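Local coordinates for Nitrate/nitrite sensor protein narX (PDB 3EZI) that senses nitrate and nitrite as a histidine kinase and passes the signal to the response regulators NarL and NarP, this chain being its periplasmic sensor domain, at residues A[87-90]-A[91-95]; A[56-59]-A[60-64]; A[68-71]-A[72-76]. All coordinates share one frame; numbering follows the deposited sequence.

The sensor domain is a helical bundle of the three long helices 3-22, 55-75 and 82-99 with the two shorter helices 30-40 and 43-52, which together fill the fourth position. Contacts 2 and 3 lie on helix 55-75, near its start and at its end, with centres about 17 Å apart; contact 1 follows on helix 82-99, its centre about 11 Å from that of contact 2 and about 16 Å from that of contact 3. The order along the chain is therefore 2, 3, 1. Phe-89 of contact 1 packs on Leu-61 and Tyr-64 of contact 2 and on Leu-69 of contact 3, so the three turns join two successive helices of the periplasmic domain.

Contact 1: A[87-90]-A[91-95]. With IPA (isopropyl alcohol), chain E.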
ATOM      1  N   SER A  87      -6.147   3.432   7.397  1.00 15.56           N
ATOM      2  CA  SER A  87      -5.202   3.715   8.472  1.00 16.65           C
ATOM      3  C   SER A  87      -4.357   2.478   8.835  1.00 15.80           C
ATOM      4  O   SER A  87      -3.167   2.608   9.106  1.00 15.29           O
ATOM      5  CB  SER A  87      -5.947   4.188   9.718  1.00 14.49           C
ATOM      6  OG  SER A  87      -6.423   5.506   9.535  1.00 22.75           O
ATOM      7  N   GLN A  88      -4.967   1.296   8.837  1.00 15.60           N
ATOM      8  CA  GLN A  88      -4.252   0.075   9.163  1.00 18.10           C
ATOM      9  C   GLN A  88      -3.226  -0.225   8.046  1.00 17.39           C
ATOM     10  O   GLN A  88      -2.090  -0.630   8.331  1.00 14.55           O
ATOM     11  CB  GLN A  88      -5.210  -1.111   9.313  1.00 20.12           C
ATOM     12  CG  GLN A  88      -4.457  -2.425   9.676  1.00 23.60           C
ATOM     13  CD  GLN A  88      -5.352  -3.669   9.859  1.00 30.60           C
ATOM     14  OE1 GLN A  88      -4.844  -4.794   9.936  1.00 32.10           O
ATOM     15  NE2 GLN A  88      -6.668  -3.472   9.960  1.00 28.63           N
ATOM     16  N   PHE A  89      -3.618  -0.027   6.786  1.00 13.85           N
ATOM     17  CA  PHE A  89      -2.676  -0.291   5.684  1.00 12.91           C
ATOM     18  C   PHE A  89      -1.445   0.645   5.801  1.00 12.62           C
ATOM     19  O   PHE A  89      -0.291   0.222   5.628  1.00 12.47           O
ATOM     20  CB  PHE A  89      -3.372  -0.056   4.334  1.00 11.71           C
ATOM     21  CG  PHE A  89      -2.480  -0.280   3.138  1.00 11.73           C
ATOM     22  CD1 PHE A  89      -2.028  -1.550   2.811  1.00 13.41           C
ATOM     23  CD2 PHE A  89      -2.185   0.791   2.286  1.00 14.77           C
ATOM     24  CE1 PHE A  89      -1.292  -1.769   1.627  1.00 16.06           C
ATOM     25  CE2 PHE A  89      -1.446   0.586   1.105  1.00 17.62           C
ATOM     26  CZ  PHE A  89      -1.010  -0.687   0.785  1.00 15.75           C
ATOM     27  N   VAL A  90      -1.692   1.904   6.091  1.00 13.35           N
ATOM     28  CA  VAL A  90      -0.592   2.878   6.236  1.00 12.44           C
ATOM     29  C   VAL A  90       0.295   2.481   7.441  1.00 15.20           C
ATOM     30  O   VAL A  90       1.535   2.560   7.354  1.00 14.77           O
ATOM     31  CB  VAL A  90      -1.187   4.322   6.395  1.00 14.92           C
ATOM     32  CG1 VAL A  90      -0.119   5.326   6.831  1.00 16.65           C
ATOM     33  CG2 VAL A  90      -1.773   4.788   5.048  1.00 12.42           C
ATOM     34  N   ALA A  91      -0.316   2.029   8.545  1.00 14.41           N
ATOM     35  CA  ALA A  91       0.467   1.610   9.720  1.00 15.92           C
ATOM     36  C   ALA A  91       1.363   0.427   9.354  1.00 17.20           C
ATOM     37  O   ALA A  91       2.509   0.324   9.834  1.00 20.16           O
ATOM     38  CB  ALA A  91      -0.479   1.212  10.915  1.00 17.85           C
ATOM     39  N   GLY A  92       0.834  -0.468   8.509  1.00 15.16           N
ATOM     40  CA  GLY A  92       1.582  -1.628   8.041  1.00 15.70           C
ATOM     41  C   GLY A  92       2.797  -1.205   7.181  1.00 14.53           C
ATOM     42  O   GLY A  92       3.851  -1.820   7.237  1.00 14.39           O
ATOM     43  N   LEU A  93       2.613  -0.171   6.372  1.00 12.91           N
ATOM     44  CA  LEU A  93       3.694   0.374   5.507  1.00 11.71           C
ATOM     45  C   LEU A  93       4.751   1.007   6.411  1.00 13.01           C
ATOM     46  O   LEU A  93       5.951   0.903   6.136  1.00 15.31           O
ATOM     47  CB  LEU A  93       3.115   1.445   4.571  1.00  9.85           C
ATOM     48  CG  LEU A  93       2.262   0.960   3.399  1.00 13.23           C
ATOM     49  CD1 LEU A  93       1.643   2.158   2.674  1.00 13.94           C
ATOM     50  CD2 LEU A  93       3.160   0.105   2.486  1.00 13.03           C
ATOM     51  N   ASP A  94       4.308   1.699   7.465  1.00 14.80           N
ATOM     52  CA  ASP A  94       5.272   2.319   8.398  1.00 15.10           C
ATOM     53  C   ASP A  94       6.096   1.215   9.034  1.00 16.09           C
ATOM     54  O   ASP A  94       7.292   1.391   9.243  1.00 18.92           O
ATOM     55  CB  ASP A  94       4.570   3.116   9.527  1.00 15.58           C
ATOM     56  CG  ASP A  94       3.965   4.400   9.039  1.00 25.62           C
ATOM     57  OD1 ASP A  94       4.466   4.964   8.043  1.00 28.65           O
ATOM     58  OD2 ASP A  94       2.988   4.882   9.653  1.00 31.64           O
ATOM     59  N   GLN A  95       5.488   0.080   9.349  1.00 17.12           N
ATOM     60  CA  GLN A  95       6.253  -1.004   9.981  1.00 18.48           C
ATOM     61  C   GLN A  95       7.262  -1.593   8.972  1.00 20.78           C
ATOM     62  O   GLN A  95       8.413  -1.914   9.307  1.00 20.66           O
ATOM     63  CB  GLN A  95       5.293  -2.096  10.468  1.00 23.28           C
ATOM     64  CG  GLN A  95       5.926  -3.178  11.329  1.00 32.61           C
ATOM     65  CD  GLN A  95       4.888  -4.191  11.841  1.00 38.39           C
ATOM     66  OE1 GLN A  95       4.335  -4.985  11.072  1.00 43.38           O
ATOM     67  NE2 GLN A  95       4.611  -4.152  13.141  1.00 40.63           N
TER
HETATM   68  C1  IPA E   1      -2.333  -7.252   7.983  1.00 37.79           C
HETATM   69  C2  IPA E   1      -2.181  -5.776   7.789  1.00 38.96           C
HETATM   70  C3  IPA E   1      -0.884  -5.936   7.044  1.00 38.72           C
HETATM   71  O2  IPA E   1      -2.092  -5.023   9.029  1.00 39.18           O
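Ala-91, Gly-92, Leu-93 and Asp-94 donate their backbone N-H groups to the carbonyls of Ser-87, Gln-88, Phe-89 and Val-90, the i to i+4 ladder of an uninterrupted alpha-helix. This is the middle of helix 82-99, the last helix of the four-helix bundle, and the Leu-93 N to Phe-89 O bond measures 3.0 Å. On the buried side, with CG opposite the backbone N (chi1 179°), the Phe-89 side chain projects outward from the helix, and Leu-93 CG lies over one face of its ring; Leu-93 CD1 is 3.8 Å from Phe-89 CE2. Beyond this pair, the ring faces helix 55-75, while Leu-93 meets Leu-12 of helix 3-22. Val-90 also faces helix 3-22, touching Arg-13, Ser-16 and Tyr-17. Asp-94 folds its carboxylate back beside the preceding turn, with CG 3.5 Å from Val-90 O, and its OD2 makes a salt bridge to Arg-13. At the exposed edge Gln-88 stretches its whole chain away from the helix to a bound isopropyl alcohol, probably from the crystallisation liquor. The alcohol O2 donates to Gln-88 OE1 at 2.9 Å.

Contact 2: A[56-59]-A[60-64]; sequences AQLQ and GLQDY
Gln-62 lies back against Leu-58 and Gln-59, one turn earlier in helix 55-75. Its backbone N donates to Leu-58 O at 3.0 Å, and the side chain starts out above the same turn: CB is 3.6 Å from Gln-59 O. With CG anti to its own carbonyl carbon (chi1 -67°), the chain runs back toward the start of the helix, and CG comes to 3.3 Å from Leu-58 O. The next atom, CD, sits beside the leucine, 4.0 Å from Leu-58 CG. There the amide divides. OE1 turns to the Gln-59 side, 3.5 Å from Gln-59 CA, whereas NE2 crosses the leucine branch at an angle, 3.8 Å from Leu-58 CG, and bonds to Ala-40 O at the end of helix 30-40. That outside bond probably fixes how the amide is turned, since the leucine can offer it only van der Waals contact. The Gln-59 amide is inclined 37° to that of Gln-62. Asp-63 N donates to Gln-59 O, and this oxygen sits over the flat face of the Asp-63 carboxylate, 3.1 Å from CG; both carboxylate oxygens are acceptors, so only the backbone N-H of Asp-63 bonds to it. Leu-58 packs on Leu-45, Thr-46 and Ala-49 of helix 43-52, and Leu-61 faces helix 82-99. Gln-57, touching Leu-96, and Gln-62 also reach neighbouring parts of the fold, while Gln-59 and Asp-63 lie on the exposed side: an amphipathic alpha-helical turn, as expected in a four-helix bundle.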
ATOM      1  N   ALA A  56       8.087 -11.755   4.100  1.00 22.25           N
ATOM      2  CA  ALA A  56       6.791 -12.141   4.648  1.00 23.47           C
ATOM      3  C   ALA A  56       5.911 -10.935   4.998  1.00 22.96           C
ATOM      4  O   ALA A  56       4.667 -10.959   4.858  1.00 21.98           O
ATOM      5  CB  ALA A  56       6.985 -13.023   5.898  1.00 27.66           C
ATOM      6  N   GLN A  57       6.542  -9.872   5.488  1.00 19.74           N
ATOM      7  CA  GLN A  57       5.813  -8.683   5.850  1.00 21.92           C
ATOM      8  C   GLN A  57       5.293  -7.986   4.595  1.00 18.89           C
ATOM      9  O   GLN A  57       4.160  -7.469   4.593  1.00 19.79           O
ATOM     10  CB  GLN A  57       6.716  -7.748   6.646  1.00 23.32           C
ATOM     11  CG  GLN A  57       6.080  -6.447   6.987  1.00 31.86           C
ATOM     12  CD  GLN A  57       6.278  -6.119   8.442  1.00 38.27           C
ATOM     13  OE1 GLN A  57       7.409  -5.981   8.918  1.00 37.87           O
ATOM     14  NE2 GLN A  57       5.173  -6.013   9.169  1.00 39.98           N
ATOM     15  N   LEU A  58       6.111  -7.962   3.546  1.00 16.90           N
ATOM     16  CA  LEU A  58       5.682  -7.359   2.274  1.00 16.99           C
ATOM     17  C   LEU A  58       4.532  -8.179   1.666  1.00 15.08           C
ATOM     18  O   LEU A  58       3.528  -7.619   1.218  1.00 13.63           O
ATOM     19  CB  LEU A  58       6.827  -7.328   1.258  1.00 18.18           C
ATOM     20  CG  LEU A  58       6.414  -6.816  -0.130  1.00 19.27           C
ATOM     21  CD1 LEU A  58       5.681  -5.444  -0.022  1.00 16.19           C
ATOM     22  CD2 LEU A  58       7.677  -6.687  -1.020  1.00 16.62           C
ATOM     23  N   GLN A  59       4.693  -9.499   1.616  1.00 17.34           N
ATOM     24  CA  GLN A  59       3.623 -10.348   1.060  1.00 18.85           C
ATOM     25  C   GLN A  59       2.312 -10.154   1.865  1.00 19.10           C
ATOM     26  O   GLN A  59       1.197 -10.194   1.305  1.00 17.10           O
ATOM     27  CB  GLN A  59       4.091 -11.830   1.045  1.00 16.83           C
ATOM     28  CG  GLN A  59       5.265 -12.081   0.068  1.00 17.95           C
ATOM     29  CD  GLN A  59       5.810 -13.519   0.094  1.00 20.51           C
ATOM     30  OE1 GLN A  59       5.762 -14.200   1.125  1.00 25.64           O
ATOM     31  NE2 GLN A  59       6.340 -13.976  -1.042  1.00 23.79           N
ATOM     32  N   GLY A  60       2.440  -9.958   3.181  1.00 17.87           N
ATOM     33  CA  GLY A  60       1.276  -9.720   4.023  1.00 18.22           C
ATOM     34  C   GLY A  60       0.536  -8.427   3.657  1.00 18.47           C
ATOM     35  O   GLY A  60      -0.715  -8.370   3.692  1.00 13.28           O
ATOM     36  N   LEU A  61       1.294  -7.365   3.358  1.00 14.29           N
ATOM     37  CA  LEU A  61       0.684  -6.116   2.964  1.00 13.70           C
ATOM     38  C   LEU A  61      -0.006  -6.247   1.615  1.00 14.45           C
ATOM     39  O   LEU A  61      -1.041  -5.612   1.355  1.00 14.11           O
ATOM     40  CB  LEU A  61       1.756  -5.012   2.849  1.00 17.12           C
ATOM     41  CG  LEU A  61       2.083  -4.296   4.147  1.00 18.18           C
ATOM     42  CD1 LEU A  61       3.413  -3.547   3.977  1.00 18.44           C
ATOM     43  CD2 LEU A  61       0.968  -3.342   4.509  1.00 19.71           C
ATOM     44  N   GLN A  62       0.613  -7.014   0.730  1.00 13.14           N
ATOM     45  CA  GLN A  62       0.061  -7.229  -0.604  1.00 12.26           C
ATOM     46  C   GLN A  62      -1.243  -7.999  -0.497  1.00 11.03           C
ATOM     47  O   GLN A  62      -2.197  -7.726  -1.226  1.00 11.09           O
ATOM     48  CB  GLN A  62       1.067  -8.004  -1.490  1.00 13.59           C
ATOM     49  CG  GLN A  62       2.366  -7.165  -1.813  1.00 15.88           C
ATOM     50  CD  GLN A  62       3.441  -7.991  -2.486  1.00 13.39           C
ATOM     51  OE1 GLN A  62       3.473  -9.214  -2.294  1.00 14.27           O
ATOM     52  NE2 GLN A  62       4.321  -7.348  -3.273  1.00 12.54           N
ATOM     53  N   ASP A  63      -1.248  -9.010   0.358  1.00 10.35           N
ATOM     54  CA  ASP A  63      -2.454  -9.819   0.604  1.00 12.29           C
ATOM     55  C   ASP A  63      -3.571  -8.954   1.183  1.00 14.85           C
ATOM     56  O   ASP A  63      -4.729  -9.099   0.779  1.00 12.41           O
ATOM     57  CB  ASP A  63      -2.183 -10.973   1.606  1.00 12.92           C
ATOM     58  CG  ASP A  63      -1.301 -12.059   1.040  1.00 20.85           C
ATOM     59  OD1 ASP A  63      -1.063 -12.077  -0.196  1.00 20.08           O
ATOM     60  OD2 ASP A  63      -0.851 -12.902   1.879  1.00 19.66           O
ATOM     61  N   TYR A  64      -3.234  -8.073   2.141  1.00 13.64           N
ATOM     62  CA  TYR A  64      -4.245  -7.194   2.737  1.00 13.44           C
ATOM     63  C   TYR A  64      -4.794  -6.242   1.658  1.00 12.29           C
ATOM     64  O   TYR A  64      -6.009  -6.017   1.541  1.00 11.48           O
ATOM     65  CB  TYR A  64      -3.614  -6.407   3.899  1.00 15.66           C
ATOM     66  CG  TYR A  64      -4.571  -5.451   4.592  1.00 16.01           C
ATOM     67  CD1 TYR A  64      -5.410  -5.902   5.605  1.00 12.01           C
ATOM     68  CD2 TYR A  64      -4.612  -4.105   4.249  1.00 19.76           C
ATOM     69  CE1 TYR A  64      -6.261  -5.037   6.270  1.00 15.52           C
ATOM     70  CE2 TYR A  64      -5.465  -3.228   4.901  1.00 16.71           C
ATOM     71  CZ  TYR A  64      -6.283  -3.710   5.914  1.00 21.55           C
ATOM     72  OH  TYR A  64      -7.117  -2.838   6.591  1.00 22.94           O
TER

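Contact 3: A[68-71]-A[72-76]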
ATOM      1  N   GLU A  68      -8.601  -7.322   1.321  1.00 13.01           N
ATOM      2  CA  GLU A  68      -9.378  -6.574   2.292  1.00 12.06           C
ATOM      3  C   GLU A  68      -9.592  -5.110   1.953  1.00 12.77           C
ATOM      4  O   GLU A  68     -10.721  -4.581   1.999  1.00 13.29           O
ATOM      5  CB  GLU A  68      -8.708  -6.715   3.694  1.00 17.56           C
ATOM      6  CG  GLU A  68      -8.866  -8.151   4.296  1.00 22.31           C
ATOM      7  CD  GLU A  68      -8.070  -8.414   5.593  1.00 21.97           C
ATOM      8  OE1 GLU A  68      -8.302  -7.735   6.581  1.00 26.91           O
ATOM      9  OE2 GLU A  68      -7.196  -9.306   5.608  1.00 31.55           O
ATOM     10  N   LEU A  69      -8.501  -4.426   1.631  1.00 11.91           N
ATOM     11  CA  LEU A  69      -8.579  -2.973   1.394  1.00 13.57           C
ATOM     12  C   LEU A  69      -9.285  -2.587   0.091  1.00 13.30           C
ATOM     13  O   LEU A  69     -10.229  -1.795   0.097  1.00 15.20           O
ATOM     14  CB  LEU A  69      -7.171  -2.340   1.441  1.00 13.37           C
ATOM     15  CG  LEU A  69      -7.171  -0.815   1.229  1.00 11.24           C
ATOM     16  CD1 LEU A  69      -7.910  -0.132   2.374  1.00 16.40           C
ATOM     17  CD2 LEU A  69      -5.733  -0.321   1.115  1.00 15.21           C
ATOM     18  N   ILE A  70      -8.836  -3.120  -1.041  1.00 12.13           N
ATOM     19  CA  ILE A  70      -9.524  -2.772  -2.269  1.00 13.81           C
ATOM     20  C   ILE A  70     -11.018  -3.221  -2.233  1.00 14.57           C
ATOM     21  O   ILE A  70     -11.914  -2.444  -2.653  1.00 14.41           O
ATOM     22  CB  ILE A  70      -8.741  -3.313  -3.479  1.00 13.89           C
ATOM     23  CG1 ILE A  70      -7.407  -2.545  -3.605  1.00 15.28           C
ATOM     24  CG2 ILE A  70      -9.591  -3.210  -4.733  1.00 16.64           C
ATOM     25  CD1 ILE A  70      -7.572  -1.040  -4.044  1.00 15.22           C
ATOM     26  N   PRO A  71     -11.318  -4.449  -1.755  1.00 12.52           N
ATOM     27  CA  PRO A  71     -12.735  -4.876  -1.703  1.00 13.52           C
ATOM     28  C   PRO A  71     -13.596  -3.896  -0.880  1.00 16.31           C
ATOM     29  O   PRO A  71     -14.709  -3.519  -1.290  1.00 17.14           O
ATOM     30  CB  PRO A  71     -12.660  -6.260  -1.075  1.00 13.81           C
ATOM     31  CG  PRO A  71     -11.358  -6.815  -1.621  1.00 12.64           C
ATOM     32  CD  PRO A  71     -10.406  -5.609  -1.574  1.00 13.99           C
ATOM     33  N   ALA A  72     -13.076  -3.471   0.265  1.00 14.50           N
ATOM     34  CA  ALA A  72     -13.787  -2.519   1.109  1.00 15.58           C
ATOM     35  C   ALA A  72     -13.931  -1.139   0.432  1.00 17.75           C
ATOM     36  O   ALA A  72     -14.994  -0.490   0.535  1.00 18.23           O
ATOM     37  CB  ALA A  72     -13.068  -2.392   2.462  1.00 16.05           C
ATOM     38  N   LEU A  73     -12.887  -0.679  -0.264  1.00 12.63           N
ATOM     39  CA  LEU A  73     -12.966   0.629  -0.933  1.00 17.44           C
ATOM     40  C   LEU A  73     -13.988   0.606  -2.094  1.00 16.41           C
ATOM     41  O   LEU A  73     -14.671   1.615  -2.366  1.00 17.00           O
ATOM     42  CB  LEU A  73     -11.573   1.044  -1.429  1.00 15.99           C
ATOM     43  CG  LEU A  73     -10.595   1.517  -0.335  1.00 17.61           C
ATOM     44  CD1 LEU A  73      -9.171   1.600  -0.927  1.00 20.76           C
ATOM     45  CD2 LEU A  73     -11.020   2.924   0.193  1.00 16.78           C
ATOM     46  N   MET A  74     -14.100  -0.544  -2.762  1.00 18.12           N
ATOM     47  CA  MET A  74     -15.057  -0.687  -3.886  1.00 19.75           C
ATOM     48  C   MET A  74     -16.510  -0.714  -3.399  1.00 21.88           C
ATOM     49  O   MET A  74     -17.431  -0.245  -4.091  1.00 22.46           O
ATOM     50  CB  MET A  74     -14.740  -1.960  -4.695  1.00 21.62           C
ATOM     51  CG  MET A  74     -13.585  -1.796  -5.643  1.00 24.40           C
ATOM     52  SD  MET A  74     -13.086  -3.358  -6.409  1.00 28.44           S
ATOM     53  CE  MET A  74     -14.598  -3.724  -7.426  1.00 30.65           C
ATOM     54  N   ARG A  75     -16.708  -1.273  -2.212  1.00 18.35           N
ATOM     55  CA  ARG A  75     -18.023  -1.354  -1.601  1.00 20.72           C
ATOM     56  C   ARG A  75     -18.473  -0.048  -0.911  1.00 22.50           C
ATOM     57  O   ARG A  75     -19.663   0.263  -0.913  1.00 21.12           O
ATOM     58  CB  ARG A  75     -18.055  -2.493  -0.560  1.00 22.15           C
ATOM     59  CG  ARG A  75     -18.142  -3.951  -1.093  1.00 25.24           C
ATOM     60  CD  ARG A  75     -17.864  -4.995   0.014  1.00 22.35           C
ATOM     61  NE  ARG A  75     -18.027  -6.387  -0.438  1.00 24.40           N
ATOM     62  CZ  ARG A  75     -17.202  -7.023  -1.277  1.00 24.67           C
ATOM     63  NH1 ARG A  75     -16.143  -6.412  -1.780  1.00 23.32           N
ATOM     64  NH2 ARG A  75     -17.443  -8.287  -1.602  1.00 20.46           N
ATOM     65  N   ALA A  76     -17.530   0.733  -0.363  1.00 18.66           N
ATOM     66  CA  ALA A  76     -17.905   1.920   0.417  1.00 17.89           C
ATOM     67  C   ALA A  76     -18.767   3.003  -0.219  1.00 13.85           C
ATOM     68  O   ALA A  76     -18.510   3.454  -1.348  1.00 17.26           O
ATOM     69  CB  ALA A  76     -16.626   2.557   1.060  1.00 14.67           C
TER
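Leu-69 and Leu-73 meet at the tight, buried side of the last turns of helix 55-75, in the four-helix bundle just before the chain leaves the helix at Ala-76. Leu-69 CG lies 3.8 Å from Leu-73 CD1, the two side chains crossing at a slant. Leu-73 CG also rests 3.4 Å from Leu-69 O, the carbonyl that takes up Leu-73 N nearly along its C=O axis at 2.9 Å. Together the pair faces helix 82-99, Leu-69 touching Val-86 and Leu-73 touching Val-82, while Val-23 and Leu-25 of a loop close on Leu-73. An alanine in place of Leu-73 would leave Leu-69 without its branched neighbour and is likely to open a gap toward Val-82 and the loop. Ile-70 marks the passage to the looser side: its CG2 comes to 3.9 Å from SD of the exposed Met-74, whose chain bends at chi3 and leads away. The helix is kinked at Pro-71, which has no N-H to give to the turn before. On the exposed side, Pro-71 O takes two donors from opposite faces of its plane. Arg-75 N bonds to it at 3.1 Å; the arginine chain stays extended as far as NE, and the turn at chi4 (71°) brings NH1 back toward the proline, 3.6 Å from Pro-71 CB. NH1 reaches Pro-71 O at 3.3 Å from above the carbonyl plane, the oxygen lying in the plane of the guanidinium.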